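Local structure of alpha-1,2-Mannosidase (Trichoderma reesei, 1HCU) at residues L398-Q411 against Y460-Q474. The protein probably trims alpha-1,2-linked mannose residues from N-linked high-mannose glycans, as a calcium-dependent family 47 glycosidase. Numbering follows the deposited sequence.
Sequences LYYAYRVTGDSKWQ and YAYLIFAEESDVQVQ
The ring of Tyr399 meets Ile464 CA at its edge, in plane, and carries Arg403 CG over one face, toward the rim. The Arg403 guanidinium, in turn, has Gln472 CB over the centre of one face, 3.8 Å above the plane, while Val473 O, Glu468 OE2 and a water lie round its edge. Bends at chi2 and chi3 (-47°) fold the arginine back so that Arg403 NE can donate to Val473 O at 3.0 Å. Arg403 NH1 meets the syn lone pair of Glu468 OE2 at 2.6 Å in a salt bridge, and also donates to the water, which bonds to Leu463 O. Replacing Arg403 with a leucine would probably leave the Glu468 carboxylate without its cationic mate and Val473 O without its side-chain donor. The helical segments 398-405 and 460-465 run nearly parallel, at 19°, within the (alpha/alpha)7 barrel of glycosyl hydrolase family 47, and the chain following the second helix returns across the first. Ile464 suits the helix interface because it is wholly apolar and its CG1-CD1 arm fills the hole among Leu398, Tyr399, Tyr402 and Gln411 as a knob, its CD1 3.6 Å from Tyr399 CA. Tyr399 offers both an apolar ring for Leu463 CB and a hydroxyl, OH, that accepts from Val473 N at 3.2 Å. Gln411, extended beyond CG, brings NE2 to Ile464 O at 2.8 Å, nearly straight at 168° and in the carbonyl plane.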
# COMPACT_ATOMS: atom_id res chain seq x y z
N LEU A 398 9.95 7.33 -2.34
CA LEU A 398 11.29 7.82 -2.12
C LEU A 398 12.23 6.62 -1.99
O LEU A 398 13.34 6.63 -2.52
CB LEU A 398 11.35 8.67 -0.85
CG LEU A 398 10.59 10.00 -0.93
CD1 LEU A 398 10.50 10.62 0.46
CD2 LEU A 398 11.30 10.94 -1.90
N TYR A 399 11.77 5.59 -1.29
CA TYR A 399 12.57 4.39 -1.12
C TYR A 399 12.96 3.80 -2.47
O TYR A 399 14.14 3.56 -2.73
CB TYR A 399 11.82 3.37 -0.26
CG TYR A 399 12.44 1.99 -0.27
CD1 TYR A 399 11.84 0.95 -0.97
CD2 TYR A 399 13.64 1.74 0.39
CE1 TYR A 399 12.42 -0.31 -1.02
CE2 TYR A 399 14.23 0.48 0.35
CZ TYR A 399 13.62 -0.54 -0.36
OH TYR A 399 14.20 -1.79 -0.44
N TYR A 400 11.98 3.58 -3.36
CA TYR A 400 12.28 3.03 -4.68
C TYR A 400 13.25 3.92 -5.46
O TYR A 400 14.16 3.42 -6.13
CB TYR A 400 11.01 2.85 -5.52
CG TYR A 400 10.20 1.61 -5.20
CD1 TYR A 400 9.20 1.64 -4.24
CD2 TYR A 400 10.44 0.41 -5.89
CE1 TYR A 400 8.44 0.50 -3.97
CE2 TYR A 400 9.68 -0.73 -5.62
CZ TYR A 400 8.68 -0.67 -4.66
OH TYR A 400 7.90 -1.77 -4.41
N ALA A 401 13.04 5.24 -5.37
CA ALA A 401 13.90 6.20 -6.06
C ALA A 401 15.37 6.00 -5.66
O ALA A 401 16.27 6.00 -6.51
CB ALA A 401 13.46 7.63 -5.76
N TYR A 402 15.60 5.80 -4.36
CA TYR A 402 16.95 5.58 -3.85
C TYR A 402 17.51 4.23 -4.32
O TYR A 402 18.65 4.16 -4.77
CB TYR A 402 16.97 5.66 -2.31
CG TYR A 402 18.32 5.32 -1.74
CD1 TYR A 402 18.57 4.08 -1.15
CD2 TYR A 402 19.40 6.20 -1.89
CE1 TYR A 402 19.84 3.71 -0.74
CE2 TYR A 402 20.68 5.84 -1.48
CZ TYR A 402 20.90 4.60 -0.92
OH TYR A 402 22.17 4.22 -0.57
N ARG A 403 16.71 3.17 -4.21
CA ARG A 403 17.16 1.84 -4.62
C ARG A 403 17.52 1.76 -6.10
O ARG A 403 18.35 0.93 -6.49
CB ARG A 403 16.08 0.78 -4.33
CG ARG A 403 15.74 0.60 -2.86
CD ARG A 403 16.95 0.21 -2.03
NE ARG A 403 17.70 -0.85 -2.68
CZ ARG A 403 18.88 -1.31 -2.26
NH1 ARG A 403 19.45 -0.81 -1.17
NH2 ARG A 403 19.49 -2.27 -2.94
N VAL A 404 16.91 2.61 -6.92
CA VAL A 404 17.22 2.59 -8.35
C VAL A 404 18.35 3.55 -8.74
O VAL A 404 19.01 3.32 -9.75
CB VAL A 404 15.97 2.89 -9.23
CG1 VAL A 404 15.67 4.38 -9.29
CG2 VAL A 404 16.18 2.33 -10.63
N THR A 405 18.57 4.61 -7.97
CA THR A 405 19.64 5.57 -8.30
C THR A 405 20.91 5.45 -7.46
O THR A 405 22.02 5.67 -7.96
CB THR A 405 19.20 7.05 -8.17
OG1 THR A 405 18.94 7.34 -6.79
CG2 THR A 405 17.96 7.33 -8.99
N GLY A 406 20.76 5.12 -6.19
CA GLY A 406 21.92 5.04 -5.32
C GLY A 406 22.33 6.44 -4.89
O GLY A 406 23.40 6.63 -4.31
N ASP A 407 21.48 7.42 -5.17
CA ASP A 407 21.76 8.80 -4.81
C ASP A 407 21.32 9.09 -3.37
O ASP A 407 20.13 9.03 -3.05
CB ASP A 407 21.02 9.72 -5.78
CG ASP A 407 21.41 11.17 -5.61
OD1 ASP A 407 21.99 11.52 -4.57
OD2 ASP A 407 21.11 11.96 -6.54
N SER A 408 22.28 9.41 -2.51
CA SER A 408 22.01 9.69 -1.10
C SER A 408 21.01 10.82 -0.91
O SER A 408 20.43 10.98 0.17
CB SER A 408 23.31 10.03 -0.34
OG SER A 408 23.89 11.23 -0.81
N LYS A 409 20.81 11.60 -1.96
CA LYS A 409 19.87 12.70 -1.92
C LYS A 409 18.49 12.18 -1.53
O LYS A 409 17.76 12.84 -0.79
CB LYS A 409 19.79 13.35 -3.30
CG LYS A 409 19.66 14.87 -3.28
CD LYS A 409 18.42 15.31 -2.53
CE LYS A 409 18.72 16.53 -1.67
NZ LYS A 409 19.84 16.28 -0.71
N TRP A 410 18.14 11.00 -2.02
CA TRP A 410 16.83 10.42 -1.73
C TRP A 410 16.70 10.05 -0.27
O TRP A 410 15.63 10.21 0.32
CB TRP A 410 16.58 9.21 -2.63
CG TRP A 410 16.53 9.59 -4.09
CD1 TRP A 410 17.52 9.41 -5.01
CD2 TRP A 410 15.47 10.29 -4.76
NE1 TRP A 410 17.15 9.95 -6.21
CE2 TRP A 410 15.90 10.50 -6.09
CE3 TRP A 410 14.21 10.76 -4.37
CZ2 TRP A 410 15.11 11.16 -7.04
CZ3 TRP A 410 13.42 11.41 -5.31
CH2 TRP A 410 13.87 11.61 -6.63
N GLN A 411 17.78 9.56 0.31
CA GLN A 411 17.75 9.22 1.72
C GLN A 411 17.51 10.50 2.52
O GLN A 411 16.80 10.48 3.52
CB GLN A 411 19.06 8.59 2.14
CG GLN A 411 19.33 7.28 1.47
CD GLN A 411 20.64 6.70 1.90
OE1 GLN A 411 21.69 7.31 1.69
NE2 GLN A 411 20.60 5.52 2.51
N TYR A 460 9.40 1.05 5.14
CA TYR A 460 10.13 1.71 4.06
C TYR A 460 11.16 2.70 4.60
O TYR A 460 12.27 2.78 4.07
CB TYR A 460 9.16 2.41 3.09
CG TYR A 460 8.33 1.45 2.26
CD1 TYR A 460 8.93 0.53 1.39
CD2 TYR A 460 6.93 1.46 2.35
CE1 TYR A 460 8.16 -0.37 0.65
CE2 TYR A 460 6.16 0.56 1.61
CZ TYR A 460 6.77 -0.35 0.77
OH TYR A 460 6.00 -1.24 0.05
N ALA A 461 10.80 3.44 5.65
CA ALA A 461 11.71 4.41 6.24
C ALA A 461 12.99 3.72 6.73
O ALA A 461 14.10 4.22 6.52
CB ALA A 461 11.02 5.13 7.40
N TYR A 462 12.82 2.57 7.36
CA TYR A 462 13.95 1.80 7.86
C TYR A 462 14.83 1.23 6.75
O TYR A 462 16.05 1.40 6.77
CB TYR A 462 13.43 0.66 8.72
CG TYR A 462 14.53 -0.24 9.22
CD1 TYR A 462 15.40 0.20 10.22
CD2 TYR A 462 14.72 -1.51 8.69
CE1 TYR A 462 16.43 -0.60 10.67
CE2 TYR A 462 15.75 -2.32 9.13
CZ TYR A 462 16.60 -1.86 10.12
OH TYR A 462 17.61 -2.65 10.58
N LEU A 463 14.21 0.56 5.79
CA LEU A 463 14.93 -0.07 4.69
C LEU A 463 15.76 0.89 3.85
O LEU A 463 16.78 0.50 3.28
CB LEU A 463 13.95 -0.83 3.78
CG LEU A 463 13.29 -2.05 4.44
CD1 LEU A 463 12.26 -2.67 3.49
CD2 LEU A 463 14.37 -3.06 4.82
N ILE A 464 15.34 2.15 3.77
CA ILE A 464 16.10 3.09 2.98
C ILE A 464 17.42 3.49 3.67
O ILE A 464 18.36 3.94 3.01
CB ILE A 464 15.23 4.33 2.63
CG1 ILE A 464 15.86 5.08 1.45
CG2 ILE A 464 15.06 5.23 3.84
CD1 ILE A 464 14.98 6.17 0.87
N PHE A 465 17.50 3.28 4.99
CA PHE A 465 18.72 3.59 5.76
C PHE A 465 19.45 2.30 6.20
O PHE A 465 20.62 2.34 6.58
CB PHE A 465 18.37 4.42 7.02
CG PHE A 465 17.61 5.70 6.73
CD1 PHE A 465 18.15 6.68 5.89
CD2 PHE A 465 16.36 5.93 7.31
CE1 PHE A 465 17.46 7.87 5.65
CE2 PHE A 465 15.66 7.11 7.06
CZ PHE A 465 16.21 8.09 6.23
N ALA A 466 18.74 1.18 6.13
CA ALA A 466 19.27 -0.13 6.55
C ALA A 466 20.33 -0.76 5.66
O ALA A 466 20.63 -0.28 4.56
CB ALA A 466 18.10 -1.11 6.72
N GLU A 467 20.88 -1.87 6.15
CA GLU A 467 21.91 -2.63 5.46
C GLU A 467 21.27 -3.49 4.37
O GLU A 467 20.07 -3.76 4.40
CB GLU A 467 22.63 -3.55 6.45
CG GLU A 467 23.22 -2.85 7.68
CD GLU A 467 24.49 -2.06 7.37
OE1 GLU A 467 25.44 -2.66 6.80
OE2 GLU A 467 24.55 -0.86 7.71
N GLU A 468 22.08 -3.92 3.41
CA GLU A 468 21.59 -4.76 2.32
C GLU A 468 21.01 -6.09 2.78
O GLU A 468 21.41 -6.63 3.81
CB GLU A 468 22.72 -5.03 1.32
CG GLU A 468 22.97 -3.92 0.33
CD GLU A 468 21.72 -3.56 -0.46
OE1 GLU A 468 20.99 -4.49 -0.90
OE2 GLU A 468 21.47 -2.35 -0.64
N SER A 469 20.08 -6.62 2.00
CA SER A 469 19.45 -7.92 2.27
C SER A 469 18.65 -8.29 1.03
O SER A 469 18.57 -7.51 0.08
CB SER A 469 18.53 -7.86 3.49
OG SER A 469 17.24 -7.37 3.16
N ASP A 470 18.05 -9.47 1.03
CA ASP A 470 17.26 -9.92 -0.11
C ASP A 470 15.93 -9.17 -0.23
O ASP A 470 15.32 -9.13 -1.29
CB ASP A 470 16.98 -11.42 -0.01
CG ASP A 470 18.21 -12.25 -0.28
OD1 ASP A 470 19.14 -12.26 0.56
OD2 ASP A 470 18.25 -12.90 -1.35
N VAL A 471 15.49 -8.58 0.87
CA VAL A 471 14.24 -7.85 0.88
C VAL A 471 14.36 -6.54 0.10
O VAL A 471 13.40 -6.09 -0.50
CB VAL A 471 13.80 -7.55 2.33
CG1 VAL A 471 12.47 -6.83 2.34
CG2 VAL A 471 13.72 -8.85 3.11
N GLN A 472 15.55 -5.94 0.12
CA GLN A 472 15.80 -4.68 -0.58
C GLN A 472 15.58 -4.87 -2.09
O GLN A 472 15.98 -5.89 -2.65
CB GLN A 472 17.24 -4.20 -0.34
CG GLN A 472 17.61 -3.88 1.12
CD GLN A 472 17.25 -2.46 1.56
OE1 GLN A 472 17.59 -2.04 2.67
NE2 GLN A 472 16.59 -1.71 0.68
N VAL A 473 14.96 -3.90 -2.75
CA VAL A 473 14.76 -4.04 -4.19
C VAL A 473 16.07 -3.78 -4.94
O VAL A 473 16.73 -2.76 -4.73
CB VAL A 473 13.64 -3.09 -4.69
CG1 VAL A 473 12.32 -3.41 -3.99
CG2 VAL A 473 14.01 -1.67 -4.41
N GLN A 474 16.46 -4.71 -5.81
CA GLN A 474 17.69 -4.60 -6.58
C GLN A 474 17.46 -3.87 -7.91
O GLN A 474 16.62 -4.28 -8.72
CB GLN A 474 18.28 -5.98 -6.86
CG GLN A 474 18.46 -6.85 -5.62
CD GLN A 474 19.33 -6.20 -4.57
OE1 GLN A 474 20.44 -5.75 -4.85
NE2 GLN A 474 18.84 -6.15 -3.33
O HOH W 1 5.75 -1.43 -3.01
O HOH W 2 18.44 0.80 1.01